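Local structure of 11R-lipoxygenase (Gersemia fruticosa, 3VF1) at residues L262-P267 against L487-Y492; D254-S259 against D343-I347; N516-K522 against F554-L560. The protein is a calcium-dependent lipoxygenase, a non-heme iron dioxygenase that probably adds molecular oxygen to polyunsaturated fatty acids to give 11R-hydroperoxides. Residues are numbered along the deposited sequence.

Contact 1. Residues L262-P267 against L487-Y492; sequences LNGSNP and LRKFYY. With FRU (beta-D-fructofuranose), chain C.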
loop_
_atom_site.group_PDB
_atom_site.type_symbol
_atom_site.label_atom_id
_atom_site.label_comp_id
_atom_site.label_asym_id
_atom_site.label_seq_id
_atom_site.Cartn_x
_atom_site.Cartn_y
_atom_site.Cartn_z
ATOM N N LEU A 262 -7.230 2.957 -17.420
ATOM C CA LEU A 262 -6.585 1.651 -17.463
ATOM C C LEU A 262 -5.169 1.717 -16.901
ATOM O O LEU A 262 -4.755 0.850 -16.137
ATOM C CB LEU A 262 -6.519 1.139 -18.903
ATOM C CG LEU A 262 -7.840 0.911 -19.635
ATOM C CD1 LEU A 262 -7.564 0.440 -21.053
ATOM C CD2 LEU A 262 -8.707 -0.091 -18.894
ATOM N N ASN A 263 -4.429 2.752 -17.286
ATOM C CA ASN A 263 -3.007 2.829 -16.986
ATOM C C ASN A 263 -2.641 4.090 -16.214
ATOM O O ASN A 263 -1.494 4.536 -16.242
ATOM C CB ASN A 263 -2.205 2.761 -18.285
ATOM C CG ASN A 263 -2.549 1.537 -19.114
ATOM O OD1 ASN A 263 -2.702 0.436 -18.582
ATOM N ND2 ASN A 263 -2.683 1.726 -20.423
ATOM N N GLY A 264 -3.622 4.666 -15.528
ATOM C CA GLY A 264 -3.374 5.800 -14.660
ATOM C C GLY A 264 -3.054 5.330 -13.257
ATOM O O GLY A 264 -2.163 4.507 -13.062
ATOM N N SER A 265 -3.790 5.843 -12.278
ATOM C CA SER A 265 -3.586 5.457 -10.887
ATOM C C SER A 265 -4.789 4.716 -10.309
ATOM O O SER A 265 -4.770 4.310 -9.148
ATOM C CB SER A 265 -3.287 6.692 -10.038
ATOM O OG SER A 265 -2.082 7.310 -10.452
ATOM N N ASN A 266 -5.830 4.537 -11.119
ATOM C CA ASN A 266 -7.059 3.911 -10.644
ATOM C C ASN A 266 -7.737 3.062 -11.716
ATOM O O ASN A 266 -8.658 3.526 -12.390
ATOM C CB ASN A 266 -8.028 4.983 -10.148
ATOM C CG ASN A 266 -9.305 4.396 -9.585
ATOM O OD1 ASN A 266 -9.364 3.210 -9.252
ATOM N ND2 ASN A 266 -10.337 5.222 -9.471
ATOM N N PRO A 267 -7.281 1.810 -11.875
ATOM C CA PRO A 267 -7.822 0.873 -12.863
ATOM C C PRO A 267 -8.872 -0.069 -12.272
ATOM O O PRO A 267 -9.000 -1.200 -12.740
ATOM C CB PRO A 267 -6.584 0.080 -13.273
ATOM C CG PRO A 267 -5.782 0.002 -12.005
ATOM C CD PRO A 267 -6.075 1.269 -11.222
ATOM N N LEU A 487 -8.141 -6.982 -22.567
ATOM C CA LEU A 487 -7.739 -5.745 -23.233
ATOM C C LEU A 487 -6.236 -5.710 -23.511
ATOM O O LEU A 487 -5.423 -5.817 -22.597
ATOM C CB LEU A 487 -8.152 -4.537 -22.391
ATOM C CG LEU A 487 -9.662 -4.345 -22.215
ATOM C CD1 LEU A 487 -9.952 -3.144 -21.326
ATOM C CD2 LEU A 487 -10.349 -4.189 -23.565
ATOM N N ARG A 488 -5.883 -5.544 -24.783
ATOM C CA ARG A 488 -4.489 -5.600 -25.224
ATOM C C ARG A 488 -3.620 -4.480 -24.654
ATOM O O ARG A 488 -2.448 -4.697 -24.347
ATOM C CB ARG A 488 -4.420 -5.558 -26.752
ATOM C CG ARG A 488 -5.055 -6.754 -27.444
ATOM C CD ARG A 488 -4.142 -7.966 -27.415
ATOM N NE ARG A 488 -4.695 -9.084 -28.176
ATOM C CZ ARG A 488 -4.095 -10.261 -28.329
ATOM N NH1 ARG A 488 -2.913 -10.490 -27.773
ATOM N NH2 ARG A 488 -4.682 -11.214 -29.041
ATOM N N LYS A 489 -4.186 -3.283 -24.520
ATOM C CA LYS A 489 -3.411 -2.122 -24.084
ATOM C C LYS A 489 -3.754 -1.724 -22.649
ATOM O O LYS A 489 -3.690 -0.553 -22.283
ATOM C CB LYS A 489 -3.621 -0.952 -25.050
ATOM C CG LYS A 489 -3.292 -1.313 -26.494
ATOM C CD LYS A 489 -3.462 -0.144 -27.447
ATOM C CE LYS A 489 -2.228 0.742 -27.472
ATOM N NZ LYS A 489 -2.298 1.756 -28.559
ATOM N N PHE A 490 -4.115 -2.723 -21.849
ATOM C CA PHE A 490 -4.359 -2.548 -20.424
ATOM C C PHE A 490 -3.098 -3.010 -19.694
ATOM O O PHE A 490 -3.030 -4.131 -19.192
ATOM C CB PHE A 490 -5.569 -3.385 -20.009
ATOM C CG PHE A 490 -6.089 -3.088 -18.627
ATOM C CD1 PHE A 490 -5.490 -2.142 -17.811
ATOM C CD2 PHE A 490 -7.193 -3.770 -18.144
ATOM C CE1 PHE A 490 -5.990 -1.887 -16.543
ATOM C CE2 PHE A 490 -7.690 -3.520 -16.884
ATOM C CZ PHE A 490 -7.089 -2.579 -16.083
ATOM N N TYR A 491 -2.098 -2.139 -19.649
ATOM C CA TYR A 491 -0.762 -2.520 -19.204
ATOM C C TYR A 491 -0.702 -2.873 -17.721
ATOM O O TYR A 491 0.054 -3.758 -17.326
ATOM C CB TYR A 491 0.232 -1.405 -19.530
ATOM C CG TYR A 491 0.264 -1.064 -21.001
ATOM C CD1 TYR A 491 0.261 -2.063 -21.963
ATOM C CD2 TYR A 491 0.274 0.258 -21.430
ATOM C CE1 TYR A 491 0.283 -1.762 -23.309
ATOM C CE2 TYR A 491 0.293 0.570 -22.776
ATOM C CZ TYR A 491 0.298 -0.444 -23.711
ATOM O OH TYR A 491 0.318 -0.143 -25.052
ATOM N N TYR A 492 -1.487 -2.185 -16.900
ATOM C CA TYR A 492 -1.572 -2.531 -15.487
ATOM C C TYR A 492 -2.001 -3.984 -15.326
ATOM O O TYR A 492 -1.461 -4.712 -14.499
ATOM C CB TYR A 492 -2.572 -1.638 -14.758
ATOM C CG TYR A 492 -3.091 -2.270 -13.484
ATOM C CD1 TYR A 492 -4.215 -3.084 -13.502
ATOM C CD2 TYR A 492 -2.444 -2.074 -12.269
ATOM C CE1 TYR A 492 -4.690 -3.675 -12.349
ATOM C CE2 TYR A 492 -2.913 -2.662 -11.107
ATOM C CZ TYR A 492 -4.037 -3.461 -11.155
ATOM O OH TYR A 492 -4.509 -4.049 -10.004
HETATM C C1 FRU C . -2.929 -11.704 -19.133
HETATM C C2 FRU C . -3.283 -12.086 -20.564
HETATM C C3 FRU C . -2.058 -12.556 -21.335
HETATM C C4 FRU C . -2.244 -11.960 -22.714
HETATM C C5 FRU C . -3.108 -10.732 -22.467
HETATM C C6 FRU C . -4.069 -10.518 -23.629
HETATM O O1 FRU C . -1.964 -10.677 -19.143
HETATM O O2 FRU C . -4.221 -13.140 -20.563
HETATM O O3 FRU C . -1.987 -13.962 -21.394
HETATM O O4 FRU C . -1.022 -11.626 -23.327
HETATM O O5 FRU C . -3.800 -10.957 -21.250
HETATM O O6 FRU C . -4.217 -9.146 -23.911
#
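Leu262, near the end of its helix, points its side chain at the second segment. Its branched, apolar end sets CD2 squarely over the face of the buried Phe490 ring, 3.8 Å from the centroid, a CH-pi contact. Leu262 CD2 also lies 4.1 Å from Leu487 CD1, so leucine fills the hollow between the two ends of the type I turn Leu487-Phe490. Asn263 follows and supplies the polar part of the joint. Asn263 ND2 gives a nearly straight hydrogen bond to Lys489 O (3.1 Å), while Asn263 OD1 receives weak bonds from Tyr491 N (2.9 Å) and Tyr492 N (3.3 Å). Phe490 occupies the N-cap position of the following helix, whose first amides lack a preceding turn to bond to, so asparagine suits them. The chain then loops away and returns at Pro267, whose compact, rigid ring holds CG over the face of Tyr492, 3.6 Å from the ring centroid and 5° off the normal, a second CH-pi contact. Pro267 CB meets the edge of Phe490, 3.9 Å from its CE1. Within turn 487-490, Arg488, which takes no part in the contact with 262-267, brings CD to 3.7 Å from fructose O6. In the lipoxygenase domain this joint is near the iron site but not part of it: the Pro267 and Tyr492 side chains are about 10 Å from those of iron ligands His392 and His575, respectively. It joins helix 254-263 to helix 491-514, whose Tyr492 hydroxyl bonds Gln574 of helix 557-579, while Ser265 and Asn266 rest on helix 369-410.

Contact 2. Residues D254-S259 against D343-I347; sequences DVWFGS and DIIPI
Pro346 lays its ring over one face of helix 254-259, with Pro346 CD 3.3 Å from Asp254 O and Pro346 CG 3.6 Å from Phe257 CD2; the Phe257 chi1 is t. The helix is regular (Gly258 N to Asp254 O, 3.0 Å), and residues 344-346 are extended, with phi/psi of -100/138, -127/147 and -72/136. The axes cross at 102°, 6.2 Å apart, with Gly258 nearest Ile345 (4.9 Å between their CA atoms). Such closeness suits glycine: a CB there would clash with Ile344 O, which instead receives a CA-H...O contact from Gly258 CA (3.5 Å). Ile344, chi1 p and chi2 t, brings its CD1 to 3.2 Å from Gly258 O, and Val255 CG2 meets Ile345 CG2 at 4.0 Å. One water donates to Val255 O (2.9 Å) and Ile344 O (3.2 Å). Helix 254-263 thus crosses strand 344-350 of the five-stranded antiparallel sheet in the lipoxygenase domain. With no direct hydrogen bond between the segments, it depends on apolar fit and a water bridge, while Asp254 and Asp343 pair with Lys376 and Lys489.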
loop_
_atom_site.group_PDB
_atom_site.type_symbol
_atom_site.label_atom_id
_atom_site.label_comp_id
_atom_site.label_asym_id
_atom_site.label_seq_id
_atom_site.Cartn_x
_atom_site.Cartn_y
_atom_site.Cartn_z
ATOM N N ASP A 254 -8.681 12.288 -26.505
ATOM C CA ASP A 254 -9.649 11.276 -26.085
ATOM C C ASP A 254 -9.004 9.905 -25.897
ATOM O O ASP A 254 -9.430 9.126 -25.044
ATOM C CB ASP A 254 -10.793 11.168 -27.097
ATOM C CG ASP A 254 -11.848 12.246 -26.909
ATOM O OD1 ASP A 254 -11.792 12.975 -25.895
ATOM O OD2 ASP A 254 -12.745 12.355 -27.771
ATOM N N VAL A 255 -7.985 9.606 -26.698
ATOM C CA VAL A 255 -7.294 8.328 -26.592
ATOM C C VAL A 255 -6.506 8.263 -25.288
ATOM O O VAL A 255 -6.539 7.254 -24.581
ATOM C CB VAL A 255 -6.347 8.095 -27.780
ATOM C CG1 VAL A 255 -5.431 6.905 -27.510
ATOM C CG2 VAL A 255 -7.146 7.876 -29.055
ATOM N N TRP A 256 -5.801 9.343 -24.973
ATOM C CA TRP A 256 -5.076 9.433 -23.712
ATOM C C TRP A 256 -6.055 9.378 -22.547
ATOM O O TRP A 256 -5.827 8.676 -21.565
ATOM C CB TRP A 256 -4.265 10.727 -23.647
ATOM C CG TRP A 256 -3.724 11.014 -22.282
ATOM C CD1 TRP A 256 -4.370 11.654 -21.265
ATOM C CD2 TRP A 256 -2.428 10.668 -21.778
ATOM N NE1 TRP A 256 -3.557 11.730 -20.161
ATOM C CE2 TRP A 256 -2.358 11.133 -20.450
ATOM C CE3 TRP A 256 -1.319 10.011 -22.321
ATOM C CZ2 TRP A 256 -1.224 10.960 -19.655
ATOM C CZ3 TRP A 256 -0.193 9.843 -21.532
ATOM C CH2 TRP A 256 -0.155 10.315 -20.214
ATOM N N PHE A 257 -7.151 10.119 -22.672
ATOM C CA PHE A 257 -8.174 10.180 -21.635
ATOM C C PHE A 257 -8.660 8.785 -21.262
ATOM O O PHE A 257 -8.666 8.410 -20.093
ATOM C CB PHE A 257 -9.353 11.026 -22.115
ATOM C CG PHE A 257 -10.421 11.225 -21.080
ATOM C CD1 PHE A 257 -10.322 12.250 -20.155
ATOM C CD2 PHE A 257 -11.528 10.395 -21.036
ATOM C CE1 PHE A 257 -11.301 12.440 -19.202
ATOM C CE2 PHE A 257 -12.514 10.580 -20.083
ATOM C CZ PHE A 257 -12.400 11.604 -19.165
ATOM N N GLY A 258 -9.070 8.021 -22.269
ATOM C CA GLY A 258 -9.542 6.668 -22.054
ATOM C C GLY A 258 -8.500 5.806 -21.370
ATOM O O GLY A 258 -8.819 5.029 -20.468
ATOM N N SER A 259 -7.246 5.951 -21.790
ATOM C CA SER A 259 -6.168 5.115 -21.271
ATOM C C SER A 259 -5.863 5.414 -19.803
ATOM O O SER A 259 -5.246 4.600 -19.123
ATOM C CB SER A 259 -4.902 5.281 -22.118
ATOM O OG SER A 259 -4.263 6.521 -21.872
ATOM N N ASP A 343 -7.334 0.888 -28.655
ATOM C CA ASP A 343 -7.495 2.061 -27.800
ATOM C C ASP A 343 -8.953 2.192 -27.387
ATOM O O ASP A 343 -9.849 1.993 -28.205
ATOM C CB ASP A 343 -7.073 3.336 -28.532
ATOM C CG ASP A 343 -5.577 3.409 -28.769
ATOM O OD1 ASP A 343 -4.818 2.781 -28.000
ATOM O OD2 ASP A 343 -5.163 4.105 -29.723
ATOM N N ILE A 344 -9.194 2.524 -26.122
ATOM C CA ILE A 344 -10.550 2.837 -25.687
ATOM C C ILE A 344 -10.738 4.351 -25.629
ATOM O O ILE A 344 -9.853 5.081 -25.183
ATOM C CB ILE A 344 -10.906 2.209 -24.319
ATOM C CG1 ILE A 344 -10.043 2.790 -23.199
ATOM C CG2 ILE A 344 -10.753 0.696 -24.372
ATOM C CD1 ILE A 344 -10.746 2.820 -21.864
ATOM N N ILE A 345 -11.889 4.815 -26.101
ATOM C CA ILE A 345 -12.193 6.239 -26.097
ATOM C C ILE A 345 -13.534 6.498 -25.430
ATOM O O ILE A 345 -14.442 5.676 -25.523
ATOM C CB ILE A 345 -12.256 6.807 -27.526
ATOM C CG1 ILE A 345 -13.188 5.953 -28.393
ATOM C CG2 ILE A 345 -10.866 6.874 -28.132
ATOM C CD1 ILE A 345 -13.498 6.554 -29.745
ATOM N N PRO A 346 -13.663 7.651 -24.760
ATOM C CA PRO A 346 -14.951 8.062 -24.199
ATOM C C PRO A 346 -15.902 8.473 -25.318
ATOM O O PRO A 346 -15.481 9.171 -26.238
ATOM C CB PRO A 346 -14.580 9.271 -23.341
ATOM C CG PRO A 346 -13.383 9.844 -24.016
ATOM C CD PRO A 346 -12.618 8.668 -24.545
ATOM N N ILE A 347 -17.156 8.042 -25.250
ATOM C CA ILE A 347 -18.123 8.385 -26.287
ATOM C C ILE A 347 -19.394 9.023 -25.730
ATOM O O ILE A 347 -20.204 9.549 -26.489
ATOM C CB ILE A 347 -18.505 7.148 -27.126
ATOM C CG1 ILE A 347 -19.135 6.069 -26.240
ATOM C CG2 ILE A 347 -17.281 6.602 -27.841
ATOM C CD1 ILE A 347 -19.700 4.900 -27.021
HETATM O O HOH W 1 -6.742 4.374 -25.092
#

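Contact 3. Residues N516-K522 against F554-L560; sequences NDDDSVK and FENREEL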
loop_
_atom_site.group_PDB
_atom_site.type_symbol
_atom_site.label_atom_id
_atom_site.label_comp_id
_atom_site.label_asym_id
_atom_site.label_seq_id
_atom_site.Cartn_x
_atom_site.Cartn_y
_atom_site.Cartn_z
ATOM N N ASN A 516 3.555 -29.826 5.382
ATOM C CA ASN A 516 3.642 -30.997 4.523
ATOM C C ASN A 516 2.278 -31.418 3.983
ATOM O O ASN A 516 2.189 -32.091 2.956
ATOM C CB ASN A 516 4.285 -32.163 5.276
ATOM C CG ASN A 516 5.236 -32.963 4.407
ATOM O OD1 ASN A 516 6.418 -33.103 4.727
ATOM N ND2 ASN A 516 4.728 -33.490 3.297
ATOM N N ASP A 517 1.216 -31.018 4.674
ATOM C CA ASP A 517 -0.134 -31.386 4.265
ATOM C C ASP A 517 -1.171 -30.494 4.939
ATOM O O ASP A 517 -0.834 -29.661 5.780
ATOM C CB ASP A 517 -0.405 -32.858 4.589
ATOM C CG ASP A 517 -0.180 -33.191 6.056
ATOM O OD1 ASP A 517 -0.577 -32.385 6.925
ATOM O OD2 ASP A 517 0.397 -34.262 6.337
ATOM N N ASP A 518 -2.434 -30.679 4.569
ATOM C CA ASP A 518 -3.513 -29.838 5.077
ATOM C C ASP A 518 -3.682 -29.987 6.586
ATOM O O ASP A 518 -4.129 -29.058 7.263
ATOM C CB ASP A 518 -4.826 -30.169 4.366
ATOM C CG ASP A 518 -4.745 -29.956 2.866
ATOM O OD1 ASP A 518 -3.804 -29.268 2.410
ATOM O OD2 ASP A 518 -5.625 -30.472 2.141
ATOM N N ASP A 519 -3.326 -31.154 7.111
ATOM C CA ASP A 519 -3.425 -31.397 8.544
ATOM C C ASP A 519 -2.417 -30.521 9.282
ATOM O O ASP A 519 -2.683 -30.043 10.385
ATOM C CB ASP A 519 -3.174 -32.870 8.860
ATOM C CG ASP A 519 -3.814 -33.302 10.166
ATOM O OD1 ASP A 519 -4.996 -32.961 10.391
ATOM O OD2 ASP A 519 -3.135 -33.978 10.969
ATOM N N SER A 520 -1.260 -30.312 8.661
ATOM C CA SER A 520 -0.233 -29.449 9.225
ATOM C C SER A 520 -0.795 -28.059 9.460
ATOM O O SER A 520 -0.385 -27.375 10.393
ATOM C CB SER A 520 0.969 -29.347 8.286
ATOM O OG SER A 520 1.461 -30.626 7.928
ATOM N N VAL A 521 -1.733 -27.646 8.609
ATOM C CA VAL A 521 -2.335 -26.319 8.705
ATOM C C VAL A 521 -3.417 -26.279 9.783
ATOM O O VAL A 521 -3.497 -25.322 10.555
ATOM C CB VAL A 521 -2.949 -25.881 7.364
ATOM C CG1 VAL A 521 -3.503 -24.469 7.472
ATOM C CG2 VAL A 521 -1.914 -25.964 6.254
ATOM N N LYS A 522 -4.239 -27.321 9.842
ATOM C CA LYS A 522 -5.289 -27.399 10.851
ATOM C C LYS A 522 -4.706 -27.350 12.259
ATOM O O LYS A 522 -5.227 -26.660 13.133
ATOM C CB LYS A 522 -6.099 -28.688 10.698
ATOM C CG LYS A 522 -6.905 -28.791 9.416
ATOM C CD LYS A 522 -7.912 -29.932 9.506
ATOM C CE LYS A 522 -8.564 -30.226 8.164
ATOM N NZ LYS A 522 -7.617 -30.858 7.201
ATOM N N PHE A 554 -8.185 -21.841 8.721
ATOM C CA PHE A 554 -7.531 -22.389 7.541
ATOM C C PHE A 554 -7.608 -23.911 7.581
ATOM O O PHE A 554 -7.030 -24.544 8.464
ATOM C CB PHE A 554 -6.071 -21.933 7.479
ATOM C CG PHE A 554 -5.901 -20.487 7.107
ATOM C CD1 PHE A 554 -6.557 -19.958 6.006
ATOM C CD2 PHE A 554 -5.090 -19.654 7.859
ATOM C CE1 PHE A 554 -6.402 -18.628 5.660
ATOM C CE2 PHE A 554 -4.932 -18.322 7.519
ATOM C CZ PHE A 554 -5.589 -17.810 6.420
ATOM N N GLU A 555 -8.322 -24.492 6.622
ATOM C CA GLU A 555 -8.556 -25.933 6.607
ATOM C C GLU A 555 -7.590 -26.670 5.682
ATOM O O GLU A 555 -7.456 -27.890 5.765
ATOM C CB GLU A 555 -10.000 -26.231 6.197
ATOM C CG GLU A 555 -11.037 -25.603 7.113
ATOM C CD GLU A 555 -10.886 -26.050 8.555
ATOM O OE1 GLU A 555 -10.864 -27.275 8.799
ATOM O OE2 GLU A 555 -10.782 -25.179 9.444
ATOM N N ASN A 556 -6.921 -25.934 4.803
ATOM C CA ASN A 556 -5.946 -26.532 3.896
ATOM C C ASN A 556 -4.850 -25.545 3.516
ATOM O O ASN A 556 -4.905 -24.373 3.886
ATOM C CB ASN A 556 -6.641 -27.068 2.641
ATOM C CG ASN A 556 -7.457 -26.008 1.928
ATOM O OD1 ASN A 556 -6.935 -25.254 1.108
ATOM N ND2 ASN A 556 -8.748 -25.949 2.235
ATOM N N ARG A 557 -3.854 -26.026 2.776
ATOM C CA ARG A 557 -2.708 -25.203 2.409
ATOM C C ARG A 557 -3.064 -24.191 1.327
ATOM O O ARG A 557 -2.512 -23.093 1.290
ATOM C CB ARG A 557 -1.552 -26.083 1.931
ATOM C CG ARG A 557 -0.969 -26.981 3.008
ATOM C CD ARG A 557 0.291 -27.678 2.523
ATOM N NE ARG A 557 0.036 -28.528 1.363
ATOM C CZ ARG A 557 0.969 -29.224 0.724
ATOM N NH1 ARG A 557 2.235 -29.176 1.124
ATOM N NH2 ARG A 557 0.640 -29.969 -0.321
ATOM N N GLU A 558 -3.991 -24.559 0.450
ATOM C CA GLU A 558 -4.371 -23.693 -0.662
ATOM C C GLU A 558 -5.041 -22.413 -0.168
ATOM O O GLU A 558 -4.747 -21.327 -0.660
ATOM C CB GLU A 558 -5.286 -24.436 -1.640
ATOM C CG GLU A 558 -4.566 -25.474 -2.491
ATOM C CD GLU A 558 -4.067 -26.659 -1.679
ATOM O OE1 GLU A 558 -4.740 -27.036 -0.694
ATOM O OE2 GLU A 558 -3.000 -27.212 -2.025
ATOM N N GLU A 559 -5.940 -22.543 0.802
ATOM C CA GLU A 559 -6.583 -21.379 1.404
ATOM C C GLU A 559 -5.543 -20.459 2.021
ATOM O O GLU A 559 -5.625 -19.237 1.893
ATOM C CB GLU A 559 -7.578 -21.805 2.484
ATOM C CG GLU A 559 -8.837 -22.470 1.958
ATOM C CD GLU A 559 -9.786 -22.872 3.074
ATOM O OE1 GLU A 559 -9.679 -22.302 4.183
ATOM O OE2 GLU A 559 -10.637 -23.758 2.842
ATOM N N LEU A 560 -4.566 -21.055 2.696
ATOM C CA LEU A 560 -3.520 -20.298 3.369
ATOM C C LEU A 560 -2.664 -19.531 2.361
ATOM O O LEU A 560 -2.361 -18.355 2.558
ATOM C CB LEU A 560 -2.640 -21.239 4.194
ATOM C CG LEU A 560 -1.466 -20.591 4.929
ATOM C CD1 LEU A 560 -1.949 -19.469 5.833
ATOM C CD2 LEU A 560 -0.704 -21.635 5.728
#
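Val521 gives up more surface here than any other residue. From the short helix 518-522 it puts CG1 3.6 Å from Phe554 CB and 4.3 Å from Leu560 CD2, while its CG2 lies 3.5 Å from Arg557 CG. A compact beta-branched side chain fits this apolar pocket, which Ile527 of helix 525-538 helps to line by touching Phe554 and Leu560. Arg557 comes next. Its aliphatic part lies along Val521, and its guanidinium turns one face to Asn516 O and Asp517 CA; NH1 makes its hydrogen bond to Tyr515 O, just before the segment. A long side chain can thus be apolar at its base and polar at its tip. Asp518 is the third. Its OD1 accepts a hydrogen bond from Arg557 N (3.3 Å) of helix 557-579, where first-turn amides point back past the N terminus with no preceding turn to accept them, so a carboxylate suits the end. Arg557 NE stays 4.0 Å from Asp518 OD1, too far for a salt bridge. At the rim, Lys522 NZ donates weakly to Glu555 O (3.3 Å). Each helix also has its own N-cap: Asp517 OD1 accepts from Ser520 N (2.8 Å), and Asn556 OD1 from Glu559 N (2.9 Å). Two capped helix starts meeting about a small apolar centre form a helix-helix junction at the periphery of the mainly helical lipoxygenase domain, away from the iron.

How the contacts relate
From the N terminus, helix 254-263 supplies the first partner of contact 2 and, with its last residues and the loop after it, that of contact 1. Contact 2 closes its loop at 343-347, in the five-stranded sheet; contact 1 closes only at 487-492, after helix 369-410 has passed. The two loops therefore cross, and the contacts touch: Lys489 NZ forms a 2.8 Å salt bridge with Asp343 OD1. Together they fasten one helix to both the sheet and the start of helix 491-514. Contact 3 follows in series, closing the short span from 516-522 to 554-560, with its centre about 35 Å from that of contact 1. Helix 491-514 leads from one to the other.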